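Local coordinates for regulator of G-protein signaling 16 (PDB 3C7L), which speeds GTP hydrolysis by G protein alpha subunits through its RGS domain, driving them into the inactive GDP-bound form and so damping receptor signalling, at residues H36-L39 and K40-S44; H72-E76 and Y77-E81; L118-K121 and D122-R126. All coordinates share one frame; numbering follows the deposited sequence.

Contact 1 of 3, residues H36-L39 and K40-S44; sequences HAFL and KTEFS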
ATOM      1  N   HIS A  36      -1.804  -7.973   7.591  1.00  8.16           N
ATOM      2  CA  HIS A  36      -1.094  -6.876   8.241  1.00  7.63           C
ATOM      3  C   HIS A  36      -0.188  -7.428   9.340  1.00  8.23           C
ATOM      4  O   HIS A  36       0.975  -7.043   9.450  1.00  5.24           O
ATOM      5  CB  HIS A  36      -2.086  -5.856   8.826  1.00  7.78           C
ATOM      6  CG  HIS A  36      -1.434  -4.620   9.373  1.00  8.35           C
ATOM      7  ND1 HIS A  36      -1.005  -4.518  10.678  1.00  9.90           N
ATOM      8  CD2 HIS A  36      -1.094  -3.454   8.775  1.00  9.25           C
ATOM      9  CE1 HIS A  36      -0.425  -3.344  10.861  1.00  8.64           C
ATOM     10  NE2 HIS A  36      -0.465  -2.680   9.722  1.00  7.81           N
ATOM     11  N   ALA A  37      -0.720  -8.349  10.137  1.00 10.05           N
ATOM     12  CA  ALA A  37       0.051  -8.952  11.218  1.00  7.89           C
ATOM     13  C   ALA A  37       1.232  -9.742  10.668  1.00  8.51           C
ATOM     14  O   ALA A  37       2.328  -9.705  11.235  1.00  8.67           O
ATOM     15  CB  ALA A  37      -0.840  -9.850  12.051  1.00  9.52           C
ATOM     16  N   PHE A  38       1.015 -10.452   9.561  1.00  6.12           N
ATOM     17  CA  PHE A  38       2.081 -11.232   8.943  1.00  7.84           C
ATOM     18  C   PHE A  38       3.208 -10.289   8.522  1.00  7.36           C
ATOM     19  O   PHE A  38       4.385 -10.556   8.776  1.00  7.08           O
ATOM     20  CB  PHE A  38       1.548 -11.988   7.719  1.00  7.66           C
ATOM     21  CG  PHE A  38       2.587 -12.817   7.013  1.00  7.55           C
ATOM     22  CD1 PHE A  38       2.995 -14.042   7.535  1.00  9.35           C
ATOM     23  CD2 PHE A  38       3.169 -12.363   5.830  1.00  7.09           C
ATOM     24  CE1 PHE A  38       3.972 -14.809   6.885  1.00  7.67           C
ATOM     25  CE2 PHE A  38       4.147 -13.123   5.174  1.00  8.51           C
ATOM     26  CZ  PHE A  38       4.545 -14.345   5.704  1.00  9.93           C
ATOM     27  N   LEU A  39       2.839  -9.182   7.880  1.00  8.06           N
ATOM     28  CA  LEU A  39       3.806  -8.190   7.423  1.00  6.93           C
ATOM     29  C   LEU A  39       4.549  -7.504   8.570  1.00  6.97           C
ATOM     30  O   LEU A  39       5.744  -7.244   8.478  1.00  7.02           O
ATOM     31  CB  LEU A  39       3.106  -7.130   6.564  1.00  4.56           C
ATOM     32  CG  LEU A  39       2.508  -7.641   5.252  1.00  7.49           C
ATOM     33  CD1 LEU A  39       1.891  -6.493   4.464  1.00  6.79           C
ATOM     34  CD2 LEU A  39       3.595  -8.314   4.436  1.00  6.03           C
ATOM     35  N   LYS A  40       3.839  -7.207   9.647  1.00  8.98           N
ATOM     36  CA  LYS A  40       4.442  -6.539  10.798  1.00 10.85           C
ATOM     37  C   LYS A  40       5.578  -7.352  11.419  1.00 11.17           C
ATOM     38  O   LYS A  40       6.576  -6.788  11.882  1.00  9.46           O
ATOM     39  CB  LYS A  40       3.369  -6.252  11.854  1.00 13.57           C
ATOM     40  CG  LYS A  40       3.825  -5.330  12.968  1.00 18.53           C
ATOM     41  CD  LYS A  40       2.654  -4.919  13.856  1.00 23.03           C
ATOM     42  CE  LYS A  40       3.071  -3.879  14.891  1.00 24.18           C
ATOM     43  NZ  LYS A  40       1.908  -3.379  15.685  1.00 27.87           N
ATOM     44  N   THR A  41       5.440  -8.673  11.427  1.00 11.08           N
ATOM     45  CA  THR A  41       6.485  -9.501  12.014  1.00 13.44           C
ATOM     46  C   THR A  41       7.777  -9.458  11.197  1.00 11.60           C
ATOM     47  O   THR A  41       8.841  -9.830  11.696  1.00 13.59           O
ATOM     48  CB  THR A  41       6.032 -10.965  12.182  1.00 12.99           C
ATOM     49  OG1 THR A  41       5.879 -11.571  10.895  1.00 17.11           O
ATOM     50  CG2 THR A  41       4.704 -11.023  12.933  1.00 11.37           C
ATOM     51  N   GLU A  42       7.696  -9.023   9.940  1.00  9.29           N
ATOM     52  CA  GLU A  42       8.904  -8.910   9.129  1.00  8.49           C
ATOM     53  C   GLU A  42       9.153  -7.476   8.687  1.00  9.65           C
ATOM     54  O   GLU A  42       9.812  -7.217   7.675  1.00  8.84           O
ATOM     55  CB  GLU A  42       8.876  -9.855   7.922  1.00 10.28           C
ATOM     56  CG  GLU A  42       7.622  -9.854   7.091  1.00 12.77           C
ATOM     57  CD  GLU A  42       7.724 -10.844   5.946  1.00 13.89           C
ATOM     58  OE1 GLU A  42       7.683 -10.415   4.778  1.00 19.00           O
ATOM     59  OE2 GLU A  42       7.855 -12.055   6.214  1.00 15.07           O
ATOM     60  N   PHE A  43       8.623  -6.553   9.481  1.00  7.81           N
ATOM     61  CA  PHE A  43       8.779  -5.121   9.272  1.00  8.87           C
ATOM     62  C   PHE A  43       8.485  -4.571   7.879  1.00  9.47           C
ATOM     63  O   PHE A  43       9.266  -3.777   7.351  1.00  9.99           O
ATOM     64  CB  PHE A  43      10.188  -4.694   9.702  1.00 10.53           C
ATOM     65  CG  PHE A  43      10.509  -5.030  11.133  1.00 11.54           C
ATOM     66  CD1 PHE A  43      10.960  -6.301  11.483  1.00 12.53           C
ATOM     67  CD2 PHE A  43      10.328  -4.084  12.138  1.00 12.49           C
ATOM     68  CE1 PHE A  43      11.227  -6.625  12.813  1.00 12.85           C
ATOM     69  CE2 PHE A  43      10.592  -4.398  13.469  1.00 13.03           C
ATOM     70  CZ  PHE A  43      11.042  -5.672  13.807  1.00 11.80           C
ATOM     71  N   SER A  44       7.369  -4.982   7.280  1.00  9.39           N
ATOM     72  CA  SER A  44       7.007  -4.458   5.964  1.00  8.82           C
ATOM     73  C   SER A  44       5.535  -4.078   5.877  1.00 10.01           C
ATOM     74  O   SER A  44       5.007  -3.899   4.779  1.00 11.95           O
ATOM     75  CB  SER A  44       7.351  -5.462   4.852  1.00 11.98           C
ATOM     76  OG  SER A  44       6.557  -6.631   4.919  1.00 11.57           O
TER
HETATM   77  O   HOH W   1       6.185 -12.850   8.233  1.00 25.26           O
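Thr-41 turns OG1 into the slot between its own backbone N and carbonyl carbon (chi1 68°), which sets the hydroxyl 2.8 Å from Phe-38 O, one turn back. Glu-42 uses the same slot for CG (chi1 48°), and its extended chain then carries OE2 obliquely to the Phe-38 ring, the carboxylate plane 41° from that of the ring. A water lies over the centre of one face of this ring and donates to both Phe-38 O and Glu-42 OE2, the latter at 2.7 Å. In the backbone, helix 29-40 ends in a Schellman motif. Ser-44 N reaches Leu-39 O at 3.0 Å in a nearly straight bond, Phe-43 N returns to Lys-40 O at 3.2 Å, and Phe-43, with positive phi, is the C-prime residue. Glu-42 N also donates to Leu-39 O, arriving at the face of the carbonyl plane opposite to Ser-44 N. On the inner side Leu-39 CD2 packs 3.4 Å from Ser-44 OG. Chemically, the last carbonyls of the helix are thus satisfied by the turn, a hydroxyl and a water, while the salt bridge of the Glu-42 carboxylate reaches out to Arg-126.

Contact 2 of 3, residues H72-E76 and Y77-E81; sequences HIFDE and YIRSE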
ATOM      1  N   HIS A  72       0.445  14.623   3.397  1.00 14.60           N
ATOM      2  CA  HIS A  72       0.619  13.731   4.538  1.00 14.00           C
ATOM      3  C   HIS A  72       1.096  12.362   4.054  1.00 12.35           C
ATOM      4  O   HIS A  72       1.986  11.764   4.650  1.00 11.59           O
ATOM      5  CB  HIS A  72      -0.690  13.575   5.319  1.00 16.14           C
ATOM      6  CG  HIS A  72      -0.674  12.442   6.301  1.00 21.25           C
ATOM      7  ND1 HIS A  72       0.143  12.428   7.411  1.00 22.73           N
ATOM      8  CD2 HIS A  72      -1.348  11.267   6.318  1.00 22.54           C
ATOM      9  CE1 HIS A  72      -0.026  11.294   8.068  1.00 23.73           C
ATOM     10  NE2 HIS A  72      -0.925  10.571   7.424  1.00 25.10           N
ATOM     11  N   ILE A  73       0.501  11.869   2.970  1.00 10.91           N
ATOM     12  CA  ILE A  73       0.889  10.573   2.418  1.00  8.66           C
ATOM     13  C   ILE A  73       2.342  10.609   1.942  1.00  8.61           C
ATOM     14  O   ILE A  73       3.114   9.682   2.194  1.00  7.99           O
ATOM     15  CB  ILE A  73      -0.045  10.174   1.246  1.00  9.14           C
ATOM     16  CG1 ILE A  73      -1.426   9.810   1.801  1.00  8.32           C
ATOM     17  CG2 ILE A  73       0.557   9.010   0.454  1.00  8.15           C
ATOM     18  CD1 ILE A  73      -2.464   9.467   0.734  1.00  6.75           C
ATOM     19  N   PHE A  74       2.715  11.691   1.270  1.00  8.83           N
ATOM     20  CA  PHE A  74       4.082  11.850   0.777  1.00 10.19           C
ATOM     21  C   PHE A  74       5.080  11.909   1.947  1.00  9.71           C
ATOM     22  O   PHE A  74       6.106  11.235   1.939  1.00 10.42           O
ATOM     23  CB  PHE A  74       4.192  13.135  -0.047  1.00 11.41           C
ATOM     24  CG  PHE A  74       5.545  13.351  -0.657  1.00 11.98           C
ATOM     25  CD1 PHE A  74       5.890  12.736  -1.854  1.00 13.02           C
ATOM     26  CD2 PHE A  74       6.484  14.157  -0.022  1.00 12.68           C
ATOM     27  CE1 PHE A  74       7.153  12.920  -2.413  1.00 13.11           C
ATOM     28  CE2 PHE A  74       7.750  14.348  -0.572  1.00 12.22           C
ATOM     29  CZ  PHE A  74       8.084  13.727  -1.769  1.00 12.66           C
ATOM     30  N   ASP A  75       4.766  12.714   2.954  1.00  9.66           N
ATOM     31  CA  ASP A  75       5.645  12.868   4.112  1.00 10.67           C
ATOM     32  C   ASP A  75       5.718  11.624   4.980  1.00 10.46           C
ATOM     33  O   ASP A  75       6.739  11.358   5.608  1.00 10.85           O
ATOM     34  CB  ASP A  75       5.194  14.041   4.987  1.00 11.61           C
ATOM     35  CG  ASP A  75       5.394  15.385   4.313  1.00 13.66           C
ATOM     36  OD1 ASP A  75       6.141  15.449   3.311  1.00 12.89           O
ATOM     37  OD2 ASP A  75       4.810  16.379   4.801  1.00 14.75           O
ATOM     38  N   GLU A  76       4.636  10.865   5.024  1.00  8.96           N
ATOM     39  CA  GLU A  76       4.623   9.670   5.849  1.00 10.00           C
ATOM     40  C   GLU A  76       5.205   8.426   5.187  1.00  8.29           C
ATOM     41  O   GLU A  76       5.890   7.644   5.844  1.00  9.04           O
ATOM     42  CB  GLU A  76       3.194   9.371   6.329  1.00 12.06           C
ATOM     43  CG  GLU A  76       3.065   8.031   7.027  1.00 17.63           C
ATOM     44  CD  GLU A  76       1.833   7.929   7.902  1.00 23.61           C
ATOM     45  OE1 GLU A  76       0.728   8.290   7.442  1.00 23.07           O
ATOM     46  OE2 GLU A  76       1.976   7.473   9.057  1.00 26.66           O
ATOM     47  N   TYR A  77       4.953   8.248   3.892  1.00  9.14           N
ATOM     48  CA  TYR A  77       5.424   7.054   3.190  1.00 10.31           C
ATOM     49  C   TYR A  77       6.421   7.198   2.041  1.00  9.66           C
ATOM     50  O   TYR A  77       7.153   6.251   1.752  1.00  9.66           O
ATOM     51  CB  TYR A  77       4.230   6.272   2.629  1.00  9.80           C
ATOM     52  CG  TYR A  77       3.140   5.934   3.618  1.00  9.57           C
ATOM     53  CD1 TYR A  77       2.018   6.745   3.748  1.00 11.67           C
ATOM     54  CD2 TYR A  77       3.214   4.777   4.394  1.00  9.84           C
ATOM     55  CE1 TYR A  77       0.988   6.414   4.621  1.00 12.94           C
ATOM     56  CE2 TYR A  77       2.189   4.434   5.276  1.00 12.52           C
ATOM     57  CZ  TYR A  77       1.078   5.257   5.380  1.00 13.12           C
ATOM     58  OH  TYR A  77       0.052   4.919   6.228  1.00 16.04           O
ATOM     59  N   ILE A  78       6.454   8.350   1.379  1.00  9.71           N
ATOM     60  CA  ILE A  78       7.323   8.498   0.214  1.00 10.60           C
ATOM     61  C   ILE A  78       8.691   9.166   0.353  1.00 11.30           C
ATOM     62  O   ILE A  78       9.692   8.612  -0.107  1.00 11.13           O
ATOM     63  CB  ILE A  78       6.568   9.217  -0.934  1.00 12.48           C
ATOM     64  CG1 ILE A  78       5.263   8.482  -1.247  1.00 13.93           C
ATOM     65  CG2 ILE A  78       7.446   9.271  -2.188  1.00 10.52           C
ATOM     66  CD1 ILE A  78       5.450   7.092  -1.855  1.00 16.45           C
ATOM     67  N   ARG A  79       8.747  10.347   0.964  1.00 11.77           N
ATOM     68  CA  ARG A  79      10.024  11.051   1.078  1.00 12.94           C
ATOM     69  C   ARG A  79      11.103  10.304   1.850  1.00 13.05           C
ATOM     70  O   ARG A  79      10.821   9.512   2.748  1.00 10.02           O
ATOM     71  CB  ARG A  79       9.829  12.448   1.691  1.00 14.32           C
ATOM     72  CG  ARG A  79       9.385  12.474   3.146  1.00 15.98           C
ATOM     73  CD  ARG A  79       9.324  13.912   3.662  1.00 17.40           C
ATOM     74  NE  ARG A  79       8.737  13.992   5.001  1.00 20.15           N
ATOM     75  CZ  ARG A  79       8.561  15.124   5.680  1.00 20.65           C
ATOM     76  NH1 ARG A  79       8.933  16.282   5.149  1.00 20.15           N
ATOM     77  NH2 ARG A  79       8.004  15.100   6.885  1.00 20.54           N
ATOM     78  N   SER A  80      12.351  10.563   1.478  1.00 11.29           N
ATOM     79  CA  SER A  80      13.488   9.946   2.128  1.00 12.34           C
ATOM     80  C   SER A  80      13.431  10.159   3.638  1.00 11.56           C
ATOM     81  O   SER A  80      13.151  11.262   4.117  1.00 11.17           O
ATOM     82  CB  SER A  80      14.785  10.538   1.572  1.00 14.31           C
ATOM     83  OG  SER A  80      15.909  10.055   2.284  1.00 18.47           O
ATOM     84  N   GLU A  81      13.692   9.092   4.383  1.00 11.26           N
ATOM     85  CA  GLU A  81      13.699   9.146   5.836  1.00 12.38           C
ATOM     86  C   GLU A  81      12.320   9.340   6.447  1.00 11.41           C
ATOM     87  O   GLU A  81      12.203   9.679   7.618  1.00 10.73           O
ATOM     88  CB  GLU A  81      14.647  10.256   6.316  1.00 13.25           C
ATOM     89  CG  GLU A  81      16.109   9.987   5.985  1.00 16.93           C
ATOM     90  CD  GLU A  81      17.039  11.103   6.442  1.00 17.17           C
ATOM     91  OE1 GLU A  81      17.080  12.165   5.785  1.00 18.48           O
ATOM     92  OE2 GLU A  81      17.725  10.918   7.465  1.00 20.59           O
TER
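Tyr-77 presents one ring face to the residue just before it: Glu-76 CG stands 3.6 Å from the ring centroid and 14° off its normal, a CH-pi contact. The two side chains run side by side in the same direction, and Ile-73 CG2 adds an apolar touch at 4.3 Å from Tyr-77 CD1. Tyr-77 N still makes an ordinary helical bond to Ile-73 O. A smaller alanine here would probably leave the Glu-76 methylenes without their aromatic support and open a gap beside Ile-73. Ile-78 comes next, its CG2 3.7 Å from Phe-74 CE1, the two side chains crossing at about a right angle. At this point the helix widens into a pi-type turn: Phe-74 O accepts from Arg-79 N, five residues on, as well as from Ile-78 N, and the two donors reach it from opposite faces of its plane. The Arg-79 bond is the straighter of the two. Arg-79 then sets CB 3.6 Å from Phe-74 CE2 and, with CG between its backbone N and carbonyl carbon (chi1 67°), sends an extended chain back over Asp-75. Carboxylate and guanidinium stack with planes 20° apart, Asp-75 OD1 lying 3.4 Å from Arg-79 NE, a pairing of charges without a directed N-H. Within the RGS domain, Ile-73, Tyr-77 and Ile-78 meet helix 45-57, while Phe-74 packs on helix 90-101, which Ile-78 also touches through Arg-93.

Contact 3 of 3, residues L118-K121 and D122-R126; sequences LMEK and DSYPR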
ATOM      1  N   LEU A 118       5.720  -5.323  -4.495  1.00 12.45           N
ATOM      2  CA  LEU A 118       6.592  -5.685  -3.384  1.00 13.95           C
ATOM      3  C   LEU A 118       5.852  -6.739  -2.547  1.00 13.45           C
ATOM      4  O   LEU A 118       6.456  -7.668  -2.014  1.00 13.61           O
ATOM      5  CB  LEU A 118       6.883  -4.442  -2.539  1.00 13.93           C
ATOM      6  CG  LEU A 118       8.289  -4.155  -1.999  1.00 18.52           C
ATOM      7  CD1 LEU A 118       9.340  -4.288  -3.095  1.00 18.09           C
ATOM      8  CD2 LEU A 118       8.300  -2.743  -1.426  1.00 18.68           C
ATOM      9  N   MET A 119       4.535  -6.593  -2.444  1.00 13.31           N
ATOM     10  CA  MET A 119       3.721  -7.542  -1.685  1.00 11.78           C
ATOM     11  C   MET A 119       3.262  -8.731  -2.535  1.00 11.48           C
ATOM     12  O   MET A 119       3.537  -9.889  -2.215  1.00  9.89           O
ATOM     13  CB  MET A 119       2.476  -6.846  -1.104  1.00 11.29           C
ATOM     14  CG  MET A 119       2.761  -5.755  -0.075  1.00 10.95           C
ATOM     15  SD  MET A 119       1.252  -4.991   0.612  1.00 10.06           S
ATOM     16  CE  MET A 119       0.896  -3.766  -0.621  1.00  8.35           C
ATOM     17  N   GLU A 120       2.561  -8.426  -3.621  1.00 11.63           N
ATOM     18  CA  GLU A 120       2.002  -9.435  -4.513  1.00 12.65           C
ATOM     19  C   GLU A 120       2.978 -10.491  -5.017  1.00 13.26           C
ATOM     20  O   GLU A 120       2.604 -11.648  -5.184  1.00 12.59           O
ATOM     21  CB  GLU A 120       1.320  -8.741  -5.702  1.00 11.17           C
ATOM     22  CG  GLU A 120       0.381  -9.620  -6.509  1.00 11.02           C
ATOM     23  CD  GLU A 120      -0.521  -8.808  -7.429  1.00 11.97           C
ATOM     24  OE1 GLU A 120      -0.040  -7.805  -7.995  1.00  9.32           O
ATOM     25  OE2 GLU A 120      -1.706  -9.175  -7.597  1.00 10.03           O
ATOM     26  N   LYS A 121       4.231 -10.114  -5.241  1.00 14.23           N
ATOM     27  CA  LYS A 121       5.195 -11.080  -5.748  1.00 15.24           C
ATOM     28  C   LYS A 121       6.140 -11.672  -4.707  1.00 14.31           C
ATOM     29  O   LYS A 121       7.069 -12.395  -5.063  1.00 16.49           O
ATOM     30  CB  LYS A 121       6.015 -10.454  -6.881  1.00 16.62           C
ATOM     31  CG  LYS A 121       5.203 -10.095  -8.115  1.00 20.23           C
ATOM     32  CD  LYS A 121       4.473 -11.312  -8.683  1.00 22.22           C
ATOM     33  CE  LYS A 121       3.720 -10.958  -9.955  1.00 24.75           C
ATOM     34  NZ  LYS A 121       2.982 -12.131 -10.508  1.00 26.79           N
ATOM     35  N   ASP A 122       5.909 -11.381  -3.431  1.00 11.11           N
ATOM     36  CA  ASP A 122       6.779 -11.912  -2.386  1.00 11.03           C
ATOM     37  C   ASP A 122       6.081 -12.277  -1.073  1.00  9.75           C
ATOM     38  O   ASP A 122       5.889 -13.461  -0.770  1.00  8.08           O
ATOM     39  CB  ASP A 122       7.906 -10.923  -2.094  1.00 14.76           C
ATOM     40  CG  ASP A 122       8.748 -11.341  -0.910  1.00 17.91           C
ATOM     41  OD1 ASP A 122       9.078 -12.541  -0.814  1.00 19.51           O
ATOM     42  OD2 ASP A 122       9.088 -10.473  -0.079  1.00 22.59           O
ATOM     43  N   SER A 123       5.699 -11.266  -0.298  1.00  6.74           N
ATOM     44  CA  SER A 123       5.059 -11.510   0.992  1.00  7.91           C
ATOM     45  C   SER A 123       3.651 -12.076   0.899  1.00  8.53           C
ATOM     46  O   SER A 123       3.220 -12.807   1.791  1.00  9.29           O
ATOM     47  CB  SER A 123       5.058 -10.227   1.834  1.00  7.92           C
ATOM     48  OG  SER A 123       4.484  -9.129   1.140  1.00  5.93           O
ATOM     49  N   TYR A 124       2.932 -11.751  -0.173  1.00  8.40           N
ATOM     50  CA  TYR A 124       1.565 -12.248  -0.347  1.00  8.58           C
ATOM     51  C   TYR A 124       1.577 -13.769  -0.511  1.00  8.74           C
ATOM     52  O   TYR A 124       0.870 -14.476   0.204  1.00  8.63           O
ATOM     53  CB  TYR A 124       0.909 -11.545  -1.544  1.00  8.81           C
ATOM     54  CG  TYR A 124      -0.349 -12.183  -2.109  1.00  8.70           C
ATOM     55  CD1 TYR A 124      -1.450 -12.484  -1.294  1.00  6.63           C
ATOM     56  CD2 TYR A 124      -0.459 -12.426  -3.479  1.00  6.78           C
ATOM     57  CE1 TYR A 124      -2.632 -13.010  -1.843  1.00  7.34           C
ATOM     58  CE2 TYR A 124      -1.625 -12.946  -4.033  1.00  9.31           C
ATOM     59  CZ  TYR A 124      -2.706 -13.232  -3.214  1.00  7.97           C
ATOM     60  OH  TYR A 124      -3.852 -13.723  -3.788  1.00  6.75           O
ATOM     61  N   PRO A 125       2.378 -14.292  -1.453  1.00  7.46           N
ATOM     62  CA  PRO A 125       2.420 -15.746  -1.623  1.00  9.03           C
ATOM     63  C   PRO A 125       2.925 -16.463  -0.372  1.00  8.33           C
ATOM     64  O   PRO A 125       2.484 -17.568  -0.075  1.00 10.47           O
ATOM     65  CB  PRO A 125       3.359 -15.926  -2.811  1.00  7.64           C
ATOM     66  CG  PRO A 125       3.069 -14.720  -3.633  1.00  9.47           C
ATOM     67  CD  PRO A 125       3.042 -13.624  -2.586  1.00  8.71           C
ATOM     68  N   ARG A 126       3.850 -15.850   0.362  1.00  8.35           N
ATOM     69  CA  ARG A 126       4.352 -16.494   1.571  1.00  8.08           C
ATOM     70  C   ARG A 126       3.284 -16.480   2.663  1.00  6.62           C
ATOM     71  O   ARG A 126       3.212 -17.391   3.492  1.00  4.75           O
ATOM     72  CB  ARG A 126       5.653 -15.828   2.056  1.00 10.28           C
ATOM     73  CG  ARG A 126       6.849 -16.171   1.166  1.00  9.71           C
ATOM     74  CD  ARG A 126       8.187 -15.672   1.693  1.00 10.54           C
ATOM     75  NE  ARG A 126       8.321 -14.217   1.651  1.00 10.37           N
ATOM     76  CZ  ARG A 126       8.090 -13.411   2.680  1.00 12.73           C
ATOM     77  NH1 ARG A 126       7.706 -13.909   3.848  1.00 12.56           N
ATOM     78  NH2 ARG A 126       8.264 -12.103   2.546  1.00 11.40           N
TER
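The Tyr-124 ring turns an edge to Glu-120, whose carbonyl O lies in the ring plane 3.6 Å from Tyr-124 CD2; Phe-22 meets the same ring with planes at about 40°. The other flat group, the Arg-126 guanidinium, has Ser-123 CA over one face, toward the rim, and the Asp-122 carboxylate at its edge. Both sit just after a pi-type turn at 119-121, in helix 109-128 of the RGS domain, where the helix kinks at Asp-122 and Pro-125. The evidence is in the backbone: Met-119 O accepts from Asp-122 N at 3.1 Å and from Tyr-124 N at 2.8 Å, the donors coming from opposite faces of the carbonyl plane, while Ser-123 N approaches at a poor angle. Pro-125 has no N-H to offer Lys-121 O, and its CD instead lies 3.3 Å from Glu-120 O. Ser-123 OG, turned between its backbone N and carbonyl carbon (chi1 54°), packs 3.3 Å from Met-119 CA. Outside these segments, Tyr-124 OH bonds Trp-18 O and Glu-120 OE1 forms a salt bridge with Arg-116. Arg-126 grips Asp-122 side-on within the guanidinium plane, although each oxygen is met from above the carboxylate plane: NE reaches Asp-122 OD1 at 3.1 Å, and NH2 reaches Asp-122 OD2 at 3.2 Å, both with N-H...O angles of 167°.

How the contacts relate
Along the chain the three contacts follow in series within one all-helical RGS domain: contact 1 where helix 29-40 gives way to a loop, contact 2 at the end of helix 63-78, contact 3 inside helix 109-128. Contacts 1 and 3, with centres about 12 Å apart, touch directly. Glu-42 OE1 meets Arg-126 NH2 at 2.9 Å, and Leu-39 and Phe-38 pack against Ser-123, so residues far apart in sequence join the two helices. Contact 2 stands separate, its centre about 19 Å from contact 1 and 22 Å from contact 3, on the opposite side of the chain's centre from the latter. Helix 45-57 is touched by side chains of all three contacts and so is their shared neighbour in the GTPase-activating domain.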